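Local structure of Mec-8 protein (Caenorhabditis elegans, 6DG0) at residues A[4-9]-A[74-79]; A[31-36]-A[44-49]. The protein probably binds RNA as a nuclear splicing factor, here represented by its C-terminal RNA recognition motif holding a short DNA strand. The protein carries 2 engineered substitutions. All blocks are in the same frame, centred on the assembly; numbering follows the deposited sequence.

Contact 1: residues A[4-9]-A[74-79]; sequences STLFVA and LRIEYA. With nucleotides of chain D.
Phe7 and Glu77 sit across from each other as an antiparallel hydrogen-bonded pair, with Phe7 N to Glu77 O at 2.6 Å, and both side chains rise from the nucleic-acid face of the sheet. The Phe7 ring, its CG anti to the backbone N (chi1 168°), lies under cytosine DC3 of chain D, whose C6 lies over the ring centre, 3.3 Å above its plane. Beside that stack the extended Glu77 carboxylate bonds to two bases: OE2 takes the N1 hydrogen of DG2 of chain D at 2.7 Å and a second bond from its N2, while OE1 accepts a bond from N4 of DC3 of chain D at 2.8 Å. Phe7 belongs to the first strand of the RNA recognition motif, and residues 75-78 form the last strand, at the edge of the sheet. Further along, the Arg75 chain bends at chi3 (-53°), bringing NE to the guanine; the guanidinium meets it with its edge, NE to O6 of DG2 of chain D at 3.0 Å and NH2 to N7 of DG2 of chain D at 2.9 Å. Adenine DA1 of chain D covers one face of the same guanidinium, its C6 over the centre, 3.2 Å above the guanidinium plane, and Ala9 CB packs under the guanine. On the opposite face Val8 and Ile76 lie side by side, CG2 to CG1 at 4.1 Å, and both touch Phe24 of helix 17-24.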
loop_
_atom_site.group_PDB
_atom_site.type_symbol
_atom_site.label_atom_id
_atom_site.label_comp_id
_atom_site.label_asym_id
_atom_site.label_seq_id
_atom_site.Cartn_x
_atom_site.Cartn_y
_atom_site.Cartn_z
ATOM N N SER A 4 9.298 -7.196 -2.124
ATOM C CA SER A 4 8.362 -7.473 -1.039
ATOM C C SER A 4 7.097 -6.627 -1.148
ATOM O O SER A 4 7.163 -5.406 -1.295
ATOM C CB SER A 4 9.035 -7.240 0.315
ATOM O OG SER A 4 8.155 -7.550 1.381
ATOM N N THR A 5 5.947 -7.289 -1.068
ATOM C CA THR A 5 4.658 -6.628 -1.242
ATOM C C THR A 5 3.967 -6.338 0.092
ATOM O O THR A 5 3.971 -7.172 0.997
ATOM C CB THR A 5 3.719 -7.493 -2.114
ATOM O OG1 THR A 5 4.315 -7.709 -3.398
ATOM C CG2 THR A 5 2.368 -6.816 -2.299
ATOM N N LEU A 6 3.366 -5.157 0.199
ATOM C CA LEU A 6 2.599 -4.779 1.383
ATOM C C LEU A 6 1.097 -4.819 1.109
ATOM O O LEU A 6 0.661 -4.636 -0.028
ATOM C CB LEU A 6 2.999 -3.381 1.864
ATOM C CG LEU A 6 4.440 -3.168 2.334
ATOM C CD1 LEU A 6 4.686 -1.699 2.648
ATOM C CD2 LEU A 6 4.739 -4.037 3.548
ATOM N N PHE A 7 0.313 -5.072 2.154
ATOM C CA PHE A 7 -1.144 -5.007 2.068
ATOM C C PHE A 7 -1.667 -3.758 2.777
ATOM O O PHE A 7 -1.323 -3.506 3.930
ATOM C CB PHE A 7 -1.776 -6.269 2.666
ATOM C CG PHE A 7 -3.261 -6.164 2.883
ATOM C CD1 PHE A 7 -4.143 -6.341 1.829
ATOM C CD2 PHE A 7 -3.777 -5.903 4.144
ATOM C CE1 PHE A 7 -5.510 -6.242 2.024
ATOM C CE2 PHE A 7 -5.141 -5.807 4.344
ATOM C CZ PHE A 7 -6.008 -5.978 3.282
ATOM N N VAL A 8 -2.507 -2.987 2.093
ATOM C CA VAL A 8 -3.039 -1.746 2.656
ATOM C C VAL A 8 -4.566 -1.740 2.731
ATOM O O VAL A 8 -5.249 -1.918 1.727
ATOM C CB VAL A 8 -2.575 -0.522 1.841
ATOM C CG1 VAL A 8 -3.068 0.766 2.485
ATOM C CG2 VAL A 8 -1.057 -0.514 1.716
ATOM N N ALA A 9 -5.084 -1.521 3.936
ATOM C CA ALA A 9 -6.522 -1.480 4.196
ATOM C C ALA A 9 -6.935 -0.091 4.678
ATOM O O ALA A 9 -6.098 0.809 4.754
ATOM C CB ALA A 9 -6.911 -2.539 5.218
ATOM N N LEU A 74 -4.415 4.723 7.595
ATOM C CA LEU A 74 -4.148 3.528 6.803
ATOM C C LEU A 74 -3.690 2.354 7.664
ATOM O O LEU A 74 -2.866 2.518 8.562
ATOM C CB LEU A 74 -3.089 3.825 5.742
ATOM C CG LEU A 74 -3.482 4.764 4.601
ATOM C CD1 LEU A 74 -2.355 4.854 3.584
ATOM C CD2 LEU A 74 -4.785 4.324 3.942
ATOM N N ARG A 75 -4.226 1.169 7.386
ATOM C CA ARG A 75 -3.778 -0.041 8.067
ATOM C C ARG A 75 -2.980 -0.908 7.101
ATOM O O ARG A 75 -3.513 -1.422 6.116
ATOM C CB ARG A 75 -4.959 -0.826 8.647
ATOM C CG ARG A 75 -5.696 -0.102 9.762
ATOM C CD ARG A 75 -6.824 -0.946 10.349
ATOM N NE ARG A 75 -7.754 -1.441 9.338
ATOM C CZ ARG A 75 -8.857 -0.802 8.960
ATOM N NH1 ARG A 75 -9.178 0.360 9.513
ATOM N NH2 ARG A 75 -9.650 -1.333 8.040
ATOM N N ILE A 76 -1.693 -1.065 7.396
ATOM C CA ILE A 76 -0.783 -1.771 6.505
ATOM C C ILE A 76 -0.209 -3.043 7.122
ATOM O O ILE A 76 0.235 -3.045 8.271
ATOM C CB ILE A 76 0.388 -0.861 6.081
ATOM C CG1 ILE A 76 -0.135 0.493 5.594
ATOM C CG2 ILE A 76 1.235 -1.535 5.011
ATOM C CD1 ILE A 76 0.957 1.444 5.143
ATOM N N GLU A 77 -0.223 -4.122 6.345
ATOM C CA GLU A 77 0.386 -5.385 6.747
ATOM C C GLU A 77 1.304 -5.890 5.643
ATOM O O GLU A 77 1.254 -5.400 4.515
ATOM C CB GLU A 77 -0.678 -6.441 7.045
ATOM C CG GLU A 77 -1.733 -6.028 8.048
ATOM C CD GLU A 77 -2.830 -7.064 8.178
ATOM O OE1 GLU A 77 -2.744 -8.114 7.503
ATOM O OE2 GLU A 77 -3.782 -6.829 8.953
ATOM N N TYR A 78 2.143 -6.867 5.969
ATOM C CA TYR A 78 2.837 -7.622 4.936
ATOM C C TYR A 78 1.801 -8.428 4.163
ATOM O O TYR A 78 0.925 -9.053 4.765
ATOM C CB TYR A 78 3.892 -8.562 5.527
ATOM C CG TYR A 78 5.099 -7.886 6.144
ATOM C CD1 TYR A 78 6.014 -7.193 5.361
ATOM C CD2 TYR A 78 5.346 -7.982 7.508
ATOM C CE1 TYR A 78 7.123 -6.587 5.925
ATOM C CE2 TYR A 78 6.453 -7.387 8.079
ATOM C CZ TYR A 78 7.338 -6.689 7.285
ATOM O OH TYR A 78 8.440 -6.093 7.852
ATOM N N ALA A 79 1.892 -8.420 2.836
ATOM C CA ALA A 79 0.999 -9.239 2.025
ATOM C C ALA A 79 1.334 -10.710 2.232
ATOM O O ALA A 79 2.478 -11.056 2.528
ATOM C CB ALA A 79 1.104 -8.863 0.555
ATOM P P DC D 3 -9.101 -11.064 3.286
ATOM O OP1 DC D 3 -9.686 -11.909 2.223
ATOM O OP2 DC D 3 -8.371 -11.694 4.409
ATOM O "O5'" DC D 3 -8.123 -9.988 2.617
ATOM C "C5'" DC D 3 -8.528 -9.284 1.442
ATOM C "C4'" DC D 3 -7.532 -9.486 0.309
ATOM O "O4'" DC D 3 -6.232 -8.982 0.713
ATOM C "C3'" DC D 3 -7.299 -10.933 -0.115
ATOM O "O3'" DC D 3 -7.018 -10.985 -1.507
ATOM C "C2'" DC D 3 -6.081 -11.331 0.711
ATOM C "C1'" DC D 3 -5.286 -10.033 0.730
ATOM N N1 DC D 3 -4.437 -9.878 1.942
ATOM C C2 DC D 3 -3.071 -10.164 1.868
ATOM O O2 DC D 3 -2.592 -10.541 0.792
ATOM N N3 DC D 3 -2.309 -10.019 2.980
ATOM C C4 DC D 3 -2.865 -9.612 4.123
ATOM N N4 DC D 3 -2.073 -9.484 5.192
ATOM C C5 DC D 3 -4.257 -9.319 4.219
ATOM C C6 DC D 3 -4.999 -9.465 3.115
ATOM P P DG D 2 -9.330 -11.325 8.831
ATOM O OP1 DG D 2 -10.139 -12.558 8.718
ATOM O OP2 DG D 2 -7.861 -11.416 8.989
ATOM O "O5'" DG D 2 -9.664 -10.432 7.551
ATOM C "C5'" DG D 2 -10.999 -10.389 7.062
ATOM C "C4'" DG D 2 -11.143 -9.321 6.001
ATOM O "O4'" DG D 2 -11.111 -8.034 6.630
ATOM C "C3'" DG D 2 -10.015 -9.277 4.990
ATOM O "O3'" DG D 2 -10.287 -10.180 3.918
ATOM C "C2'" DG D 2 -10.030 -7.814 4.522
ATOM C "C1'" DG D 2 -10.711 -7.070 5.685
ATOM N N9 DG D 2 -9.857 -6.093 6.362
ATOM C C8 DG D 2 -10.166 -4.783 6.634
ATOM N N7 DG D 2 -9.219 -4.144 7.262
ATOM C C5 DG D 2 -8.219 -5.090 7.427
ATOM C C6 DG D 2 -6.948 -4.975 8.041
ATOM O O6 DG D 2 -6.444 -3.979 8.578
ATOM N N1 DG D 2 -6.242 -6.173 7.993
ATOM C C2 DG D 2 -6.704 -7.336 7.424
ATOM N N2 DG D 2 -5.878 -8.391 7.474
ATOM N N3 DG D 2 -7.892 -7.459 6.845
ATOM C C4 DG D 2 -8.594 -6.300 6.882
ATOM O "O5'" DA D 1 -7.657 -8.528 12.852
ATOM C "C5'" DA D 1 -9.020 -8.688 13.232
ATOM C "C4'" DA D 1 -9.875 -9.162 12.063
ATOM O "O4'" DA D 1 -10.729 -8.086 11.626
ATOM C "C3'" DA D 1 -9.122 -9.590 10.818
ATOM O "O3'" DA D 1 -9.935 -10.500 10.071
ATOM C "C2'" DA D 1 -8.923 -8.253 10.089
ATOM C "C1'" DA D 1 -10.169 -7.450 10.492
ATOM N N9 DA D 1 -9.874 -6.077 10.898
ATOM C C8 DA D 1 -8.869 -5.669 11.733
ATOM N N7 DA D 1 -8.856 -4.378 11.955
ATOM C C5 DA D 1 -9.936 -3.905 11.232
ATOM C C6 DA D 1 -10.463 -2.611 11.057
ATOM N N6 DA D 1 -9.940 -1.522 11.630
ATOM N N1 DA D 1 -11.548 -2.478 10.268
ATOM C C2 DA D 1 -12.069 -3.571 9.699
ATOM N N3 DA D 1 -11.664 -4.839 9.791
ATOM C C4 DA D 1 -10.582 -4.939 10.581
#

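Contact 2: residues A[31-36]-A[44-49]; sequences TRLRLH and AFVEYS. With nucleotides of chain D.
The beta hairpin of strands 30-37 and 42-48 joins residues 31-36 to residues 44-49, and its second strand gives the domain another stacking aromatic on the nucleic-acid face. Arg34 and Phe45 form an antiparallel hydrogen-bonded pair, joined both ways, Arg34 N to Phe45 O and Phe45 N to Arg34 O, each at 2.9 Å. The Phe45 ring lies beneath adenine DA4 of chain D, whose C5 lies over the ring centre, 3.4 Å above its plane, while the sugar of DC3 of chain D meets the ring at its edge. In Arg34 chi2 (142°) sets CD and chi3 (104°) sets NE, which reaches past the adenine to cytosine DC5 of chain D; O2 of that base lies over one guanidinium face, 3.3 Å from Arg34 NE. His36 offers a ring face to the sugar of DA4 of chain D, with C4' over its centre.

At the other end Thr31 and Arg32 both face Glu47 in a classic beta bulge: Thr31 N bonds to Glu47 O, and Glu47 N to Arg32 O at 2.8 Å. Above it Arg32 and Glu47 pair as a salt bridge, but its detail is doubtful: NE to OE1 is modelled implausibly short and the NH1 to OE2 bond is weak. Arg32 NH1 also bonds to Ala84 O, tying the C-terminal tail to this strand. On the helix side Leu33 CD1 packs on Val46 CG2 at 3.8 Å, next to Leu20 and Phe24 of helix 17-24. A sheet with aromatic and charged side chains on one face and helix-packed aliphatics on the other is typical of the RNA recognition motif.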
loop_
_atom_site.group_PDB
_atom_site.type_symbol
_atom_site.label_atom_id
_atom_site.label_comp_id
_atom_site.label_asym_id
_atom_site.label_seq_id
_atom_site.Cartn_x
_atom_site.Cartn_y
_atom_site.Cartn_z
ATOM N N THR A 31 8.412 0.102 -6.246
ATOM C CA THR A 31 8.378 -0.437 -7.600
ATOM C C THR A 31 7.031 -0.247 -8.292
ATOM O O THR A 31 6.960 0.366 -9.355
ATOM C CB THR A 31 8.725 -1.937 -7.606
ATOM O OG1 THR A 31 9.912 -2.160 -6.832
ATOM C CG2 THR A 31 8.947 -2.424 -9.028
ATOM N N ARG A 32 5.965 -0.759 -7.683
ATOM C CA ARG A 32 4.647 -0.732 -8.317
ATOM C C ARG A 32 3.492 -0.902 -7.330
ATOM O O ARG A 32 3.659 -1.456 -6.243
ATOM C CB ARG A 32 4.559 -1.800 -9.408
ATOM C CG ARG A 32 4.965 -3.184 -8.963
ATOM C CD ARG A 32 5.435 -4.001 -10.152
ATOM N NE ARG A 32 5.861 -5.343 -9.771
ATOM C CZ ARG A 32 5.158 -6.443 -10.016
ATOM N NH1 ARG A 32 5.622 -7.625 -9.634
ATOM N NH2 ARG A 32 3.993 -6.359 -10.643
ATOM N N LEU A 33 2.321 -0.417 -7.730
ATOM C CA LEU A 33 1.123 -0.439 -6.896
ATOM C C LEU A 33 -0.093 -0.977 -7.658
ATOM O O LEU A 33 -0.249 -0.724 -8.850
ATOM C CB LEU A 33 0.843 0.974 -6.361
ATOM C CG LEU A 33 -0.467 1.309 -5.643
ATOM C CD1 LEU A 33 -0.205 2.380 -4.604
ATOM C CD2 LEU A 33 -1.543 1.778 -6.615
ATOM N N ARG A 34 -0.948 -1.723 -6.963
ATOM C CA ARG A 34 -2.216 -2.165 -7.537
ATOM C C ARG A 34 -3.382 -1.861 -6.611
ATOM O O ARG A 34 -3.362 -2.211 -5.427
ATOM C CB ARG A 34 -2.199 -3.661 -7.867
ATOM C CG ARG A 34 -1.400 -4.001 -9.113
ATOM C CD ARG A 34 -0.616 -5.296 -8.986
ATOM N NE ARG A 34 -1.256 -6.386 -9.723
ATOM C CZ ARG A 34 -0.968 -6.703 -10.984
ATOM N NH1 ARG A 34 -0.064 -6.001 -11.653
ATOM N NH2 ARG A 34 -1.594 -7.711 -11.584
ATOM N N LEU A 35 -4.399 -1.216 -7.176
ATOM C CA LEU A 35 -5.562 -0.766 -6.428
ATOM C C LEU A 35 -6.773 -1.614 -6.810
ATOM O O LEU A 35 -7.204 -1.631 -7.968
ATOM C CB LEU A 35 -5.835 0.714 -6.692
ATOM C CG LEU A 35 -6.985 1.375 -5.931
ATOM C CD1 LEU A 35 -6.788 1.232 -4.436
ATOM C CD2 LEU A 35 -7.105 2.837 -6.326
ATOM N N HIS A 36 -7.326 -2.313 -5.829
ATOM C CA HIS A 36 -8.380 -3.281 -6.078
ATOM C C HIS A 36 -9.629 -2.969 -5.281
ATOM O O HIS A 36 -9.563 -2.626 -4.097
ATOM C CB HIS A 36 -7.900 -4.688 -5.742
ATOM C CG HIS A 36 -9.009 -5.685 -5.607
ATOM N ND1 HIS A 36 -9.471 -6.114 -4.378
ATOM C CD2 HIS A 36 -9.755 -6.324 -6.532
ATOM C CE1 HIS A 36 -10.447 -6.988 -4.561
ATOM N NE2 HIS A 36 -10.641 -7.132 -5.860
ATOM N N ALA A 44 -5.239 -2.087 -1.244
ATOM C CA ALA A 44 -4.134 -1.890 -2.180
ATOM C C ALA A 44 -2.950 -2.803 -1.894
ATOM O O ALA A 44 -2.674 -3.136 -0.743
ATOM C CB ALA A 44 -3.687 -0.443 -2.158
ATOM N N PHE A 45 -2.252 -3.201 -2.953
ATOM C CA PHE A 45 -1.007 -3.943 -2.818
ATOM C C PHE A 45 0.156 -3.120 -3.367
ATOM O O PHE A 45 0.175 -2.764 -4.546
ATOM C CB PHE A 45 -1.113 -5.293 -3.531
ATOM C CG PHE A 45 -2.199 -6.177 -2.986
ATOM C CD1 PHE A 45 -1.977 -6.967 -1.871
ATOM C CD2 PHE A 45 -3.449 -6.205 -3.580
ATOM C CE1 PHE A 45 -2.976 -7.777 -1.367
ATOM C CE2 PHE A 45 -4.454 -7.012 -3.081
ATOM C CZ PHE A 45 -4.218 -7.799 -1.973
ATOM N N VAL A 46 1.122 -2.820 -2.505
ATOM C CA VAL A 46 2.248 -1.968 -2.879
ATOM C C VAL A 46 3.570 -2.721 -2.783
ATOM O O VAL A 46 3.921 -3.247 -1.727
ATOM C CB VAL A 46 2.318 -0.710 -1.994
ATOM C CG1 VAL A 46 3.358 0.257 -2.534
ATOM C CG2 VAL A 46 0.957 -0.044 -1.924
ATOM N N GLU A 47 4.303 -2.762 -3.891
ATOM C CA GLU A 47 5.550 -3.515 -3.957
ATOM C C GLU A 47 6.793 -2.639 -3.806
ATOM O O GLU A 47 6.875 -1.554 -4.380
ATOM C CB GLU A 47 5.630 -4.284 -5.274
ATOM C CG GLU A 47 6.790 -5.254 -5.334
ATOM C CD GLU A 47 6.915 -5.928 -6.683
ATOM O OE1 GLU A 47 7.080 -5.211 -7.691
ATOM O OE2 GLU A 47 6.847 -7.175 -6.735
ATOM N N TYR A 48 7.756 -3.122 -3.027
ATOM C CA TYR A 48 9.054 -2.462 -2.901
ATOM C C TYR A 48 10.197 -3.376 -3.352
ATOM O O TYR A 48 10.034 -4.592 -3.427
ATOM C CB TYR A 48 9.269 -1.991 -1.465
ATOM C CG TYR A 48 8.486 -0.741 -1.134
ATOM C CD1 TYR A 48 7.169 -0.816 -0.692
ATOM C CD2 TYR A 48 9.061 0.516 -1.268
ATOM C CE1 TYR A 48 6.450 0.331 -0.395
ATOM C CE2 TYR A 48 8.354 1.664 -0.974
ATOM C CZ TYR A 48 7.050 1.566 -0.537
ATOM O OH TYR A 48 6.345 2.710 -0.244
ATOM N N SER A 49 11.355 -2.783 -3.639
ATOM C CA SER A 49 12.467 -3.511 -4.252
ATOM C C SER A 49 13.015 -4.640 -3.378
ATOM O O SER A 49 13.511 -5.641 -3.891
ATOM C CB SER A 49 13.598 -2.540 -4.604
ATOM O OG SER A 49 14.107 -1.903 -3.445
ATOM P P DA D 4 -7.763 -12.053 -2.446
ATOM O OP1 DA D 4 -9.171 -12.156 -2.001
ATOM O OP2 DA D 4 -6.912 -13.263 -2.486
ATOM O "O5'" DA D 4 -7.716 -11.389 -3.901
ATOM C "C5'" DA D 4 -8.296 -10.109 -4.132
ATOM C "C4'" DA D 4 -7.706 -9.471 -5.380
ATOM O "O4'" DA D 4 -6.395 -8.931 -5.070
ATOM C "C3'" DA D 4 -7.507 -10.428 -6.555
ATOM O "O3'" DA D 4 -7.825 -9.786 -7.786
ATOM C "C2'" DA D 4 -6.024 -10.783 -6.473
ATOM C "C1'" DA D 4 -5.418 -9.501 -5.916
ATOM N N9 DA D 4 -4.215 -9.737 -5.122
ATOM C C8 DA D 4 -4.089 -10.589 -4.060
ATOM N N7 DA D 4 -2.888 -10.607 -3.534
ATOM C C5 DA D 4 -2.173 -9.705 -4.305
ATOM C C6 DA D 4 -0.833 -9.272 -4.260
ATOM N N6 DA D 4 0.054 -9.713 -3.361
ATOM N N1 DA D 4 -0.438 -8.363 -5.175
ATOM C C2 DA D 4 -1.328 -7.923 -6.073
ATOM N N3 DA D 4 -2.611 -8.255 -6.215
ATOM C C4 DA D 4 -2.974 -9.160 -5.292
ATOM P P DC D 5 -8.128 -10.670 -9.096
ATOM O OP1 DC D 5 -9.193 -10.003 -9.878
ATOM O OP2 DC D 5 -8.311 -12.069 -8.650
ATOM O "O5'" DC D 5 -6.758 -10.598 -9.921
ATOM C "C5'" DC D 5 -6.313 -9.350 -10.433
ATOM C "C4'" DC D 5 -4.839 -9.403 -10.802
ATOM O "O4'" DC D 5 -4.046 -9.577 -9.607
ATOM C "C3'" DC D 5 -4.424 -10.540 -11.745
ATOM O "O3'" DC D 5 -4.021 -9.992 -12.998
ATOM C "C2'" DC D 5 -3.256 -11.241 -11.029
ATOM C "C1'" DC D 5 -2.861 -10.230 -9.964
ATOM N N1 DC D 5 -2.254 -10.838 -8.747
ATOM C C2 DC D 5 -0.989 -10.413 -8.332
ATOM O O2 DC D 5 -0.409 -9.535 -8.981
ATOM N N3 DC D 5 -0.437 -10.969 -7.226
ATOM C C4 DC D 5 -1.097 -11.912 -6.556
ATOM N N4 DC D 5 -0.512 -12.432 -5.472
ATOM C C5 DC D 5 -2.387 -12.364 -6.965
ATOM C C6 DC D 5 -2.922 -11.806 -8.058
ATOM P P DC D 3 -9.101 -11.064 3.286
ATOM O OP1 DC D 3 -9.686 -11.909 2.223
ATOM O OP2 DC D 3 -8.371 -11.694 4.409
ATOM O "O5'" DC D 3 -8.123 -9.988 2.617
ATOM C "C5'" DC D 3 -8.528 -9.284 1.442
ATOM C "C4'" DC D 3 -7.532 -9.486 0.309
ATOM O "O4'" DC D 3 -6.232 -8.982 0.713
ATOM C "C3'" DC D 3 -7.299 -10.933 -0.115
ATOM O "O3'" DC D 3 -7.018 -10.985 -1.507
ATOM C "C2'" DC D 3 -6.081 -11.331 0.711
ATOM C "C1'" DC D 3 -5.286 -10.033 0.730
ATOM N N1 DC D 3 -4.437 -9.878 1.942
ATOM C C2 DC D 3 -3.071 -10.164 1.868
ATOM O O2 DC D 3 -2.592 -10.541 0.792
ATOM N N3 DC D 3 -2.309 -10.019 2.980
ATOM C C4 DC D 3 -2.865 -9.612 4.123
ATOM N N4 DC D 3 -2.073 -9.484 5.192
ATOM C C5 DC D 3 -4.257 -9.319 4.219
ATOM C C6 DC D 3 -4.999 -9.465 3.115
#

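In the fold
Both contacts belong to one four-stranded antiparallel sheet in the order 30-37, 42-48, 4-11, 75-78: contact 2 joins one outer strand to its inner neighbour, contact 1 the other. The inner strands meet through probable backbone hydrogen bonds from Leu6 to Val46 and Val8 to Ala44, and Phe7 packs on Phe45, so the two stacking rings form one platform. Contact 1 is the more buried and is consistent with recognition of base edges, with hydrogen bonds to guanine and cytosine. Contact 2, only partly buried, meets its nucleotides chiefly by stacking and packing, and keeps its salt bridge within the protein. Helix 17-24 lies against the reverse face of both.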